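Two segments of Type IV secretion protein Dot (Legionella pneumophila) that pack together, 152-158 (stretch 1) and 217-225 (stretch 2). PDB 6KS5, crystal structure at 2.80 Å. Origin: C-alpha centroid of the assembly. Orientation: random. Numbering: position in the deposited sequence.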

# COMPACT_ATOMS: atom_id res chain seq x y z
N THR A 152 10.07 10.58 -1.17
CA THR A 152 9.44 10.98 -2.42
C THR A 152 8.36 9.98 -2.81
O THR A 152 8.18 8.93 -2.18
CB THR A 152 10.49 11.12 -3.52
OG1 THR A 152 11.17 9.87 -3.71
CG2 THR A 152 11.50 12.20 -3.16
N GLU A 153 7.63 10.32 -3.87
CA GLU A 153 6.62 9.43 -4.44
C GLU A 153 7.19 8.07 -4.83
O GLU A 153 6.43 7.11 -4.96
CB GLU A 153 5.97 10.08 -5.66
CG GLU A 153 6.96 10.76 -6.63
CD GLU A 153 7.46 12.11 -6.13
OE1 GLU A 153 7.01 12.55 -5.05
OE2 GLU A 153 8.31 12.72 -6.82
N PHE A 154 8.50 7.97 -5.07
CA PHE A 154 9.11 6.70 -5.43
C PHE A 154 9.80 6.02 -4.25
O PHE A 154 10.67 5.17 -4.45
CB PHE A 154 10.11 6.89 -6.57
CG PHE A 154 9.52 7.44 -7.83
CD1 PHE A 154 8.79 6.63 -8.69
CD2 PHE A 154 9.71 8.76 -8.18
CE1 PHE A 154 8.26 7.13 -9.87
CE2 PHE A 154 9.18 9.27 -9.35
CZ PHE A 154 8.45 8.45 -10.19
N GLY A 155 9.41 6.36 -3.02
CA GLY A 155 10.13 5.86 -1.86
C GLY A 155 10.11 4.34 -1.77
O GLY A 155 11.14 3.72 -1.52
N ALA A 156 8.94 3.74 -1.97
CA ALA A 156 8.84 2.28 -1.89
C ALA A 156 9.69 1.61 -2.96
O ALA A 156 10.32 0.58 -2.71
CB ALA A 156 7.38 1.85 -2.01
N LEU A 157 9.73 2.20 -4.16
CA LEU A 157 10.54 1.64 -5.24
C LEU A 157 12.03 1.88 -4.99
O LEU A 157 12.86 1.02 -5.29
CB LEU A 157 10.12 2.24 -6.58
CG LEU A 157 10.89 1.78 -7.81
CD1 LEU A 157 10.20 0.59 -8.44
CD2 LEU A 157 11.01 2.91 -8.82
N TYR A 158 12.37 3.04 -4.43
CA TYR A 158 13.76 3.35 -4.14
C TYR A 158 14.30 2.49 -3.01
O TYR A 158 15.51 2.23 -2.95
CB TYR A 158 13.91 4.83 -3.81
CG TYR A 158 13.81 5.74 -5.02
CD1 TYR A 158 13.65 5.22 -6.29
CD2 TYR A 158 13.89 7.12 -4.89
CE1 TYR A 158 13.56 6.04 -7.39
CE2 TYR A 158 13.81 7.95 -5.99
CZ TYR A 158 13.64 7.40 -7.24
OH TYR A 158 13.55 8.21 -8.34
N GLN A 217 4.32 -1.61 7.43
CA GLN A 217 4.93 -0.30 7.67
C GLN A 217 5.53 0.33 6.41
O GLN A 217 6.10 1.42 6.48
CB GLN A 217 5.98 -0.36 8.78
N VAL A 218 5.41 -0.31 5.25
CA VAL A 218 5.84 0.28 3.98
C VAL A 218 4.66 1.07 3.41
O VAL A 218 3.61 0.49 3.13
CB VAL A 218 6.32 -0.79 2.99
CG1 VAL A 218 6.39 -0.23 1.57
CG2 VAL A 218 7.67 -1.35 3.40
N LYS A 219 4.84 2.37 3.24
CA LYS A 219 3.72 3.22 2.83
C LYS A 219 3.68 3.44 1.33
O LYS A 219 4.71 3.50 0.65
CB LYS A 219 3.74 4.57 3.55
CG LYS A 219 2.86 4.60 4.79
CD LYS A 219 1.44 4.00 4.59
CE LYS A 219 0.65 4.52 3.36
NZ LYS A 219 -0.45 3.59 2.93
N LEU A 220 2.46 3.61 0.83
CA LEU A 220 2.16 3.66 -0.59
C LEU A 220 1.90 5.09 -1.04
O LEU A 220 1.24 5.86 -0.34
CB LEU A 220 0.94 2.79 -0.89
CG LEU A 220 1.14 1.46 -1.61
CD1 LEU A 220 2.01 0.53 -0.78
CD2 LEU A 220 -0.21 0.83 -1.90
N SER A 221 2.43 5.42 -2.21
CA SER A 221 2.12 6.66 -2.91
C SER A 221 1.15 6.35 -4.04
O SER A 221 0.80 5.19 -4.29
CB SER A 221 3.40 7.30 -3.43
OG SER A 221 4.03 6.42 -4.35
N TYR A 222 0.74 7.39 -4.77
CA TYR A 222 -0.22 7.18 -5.85
C TYR A 222 0.37 6.40 -7.02
O TYR A 222 -0.40 5.96 -7.88
CB TYR A 222 -0.76 8.53 -6.33
CG TYR A 222 0.30 9.50 -6.77
CD1 TYR A 222 0.93 10.33 -5.86
CD2 TYR A 222 0.67 9.59 -8.11
CE1 TYR A 222 1.91 11.23 -6.26
CE2 TYR A 222 1.64 10.48 -8.52
CZ TYR A 222 2.26 11.30 -7.59
OH TYR A 222 3.23 12.19 -8.00
N ILE A 223 1.69 6.22 -7.06
CA ILE A 223 2.33 5.42 -8.11
C ILE A 223 1.92 3.96 -7.99
O ILE A 223 1.34 3.38 -8.91
CB ILE A 223 3.86 5.56 -8.03
CG1 ILE A 223 4.30 6.98 -8.39
CG2 ILE A 223 4.55 4.52 -8.92
CD1 ILE A 223 4.49 7.20 -9.85
N GLU A 224 2.23 3.34 -6.85
CA GLU A 224 1.89 1.93 -6.64
C GLU A 224 0.39 1.71 -6.73
O GLU A 224 -0.06 0.70 -7.28
CB GLU A 224 2.42 1.46 -5.28
CG GLU A 224 3.91 1.71 -5.04
CD GLU A 224 4.22 3.04 -4.37
OE1 GLU A 224 5.41 3.33 -4.15
OE2 GLU A 224 3.28 3.80 -4.04
N ILE A 225 -0.39 2.65 -6.21
CA ILE A 225 -1.84 2.47 -6.15
C ILE A 225 -2.42 2.41 -7.55
O ILE A 225 -3.29 1.57 -7.84
CB ILE A 225 -2.46 3.60 -5.30
CG1 ILE A 225 -2.11 3.41 -3.83
CG2 ILE A 225 -3.96 3.67 -5.52
CD1 ILE A 225 -2.42 4.62 -2.97

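The contact joins two helix starts. Thr152 to Gly155 form a type I beta turn, with Gly155 N hydrogen-bonded to Thr152 O at 3.0 Å, and a helix follows from Gly155; in the second stretch Ser221 occupies the N-cap position, right before the helix that begins at Tyr222. The backbones come nearest at Glu153 and Ser221, whose CA atoms lie 5.5 Å apart, and together the stretches bury 330 Å².

Glu153 has the most surface covered, 76 Å². Its carbonyl O lies 2.6 Å from Ser221 OG, within hydrogen-bonding range, but OG is also 2.7 Å from Glu224 OE2, and the geometry does not settle which acceptor takes its single proton. Glu224 OE2 is bound more definitely by Ser221 N, at 2.6 Å and an N-H...acceptor angle of 141°, so the carboxylate reaches back to the N-cap residue of its own helix. Glu153 CB also meets Tyr222 OH at 4.2 Å.

Ala156, with 61 Å² covered, points its methyl toward the second stretch. Its CB lies 3.3 Å from Glu224 OE1, a close van der Waals approach, and 4.3 Å from Val218 CG1, an apolar contact.

Ile223 (46 Å²) adds a second apolar patch: its CD1 reaches Phe154 CE1 at 3.8 Å, although the CA-to-CB bond of Phe154 points away.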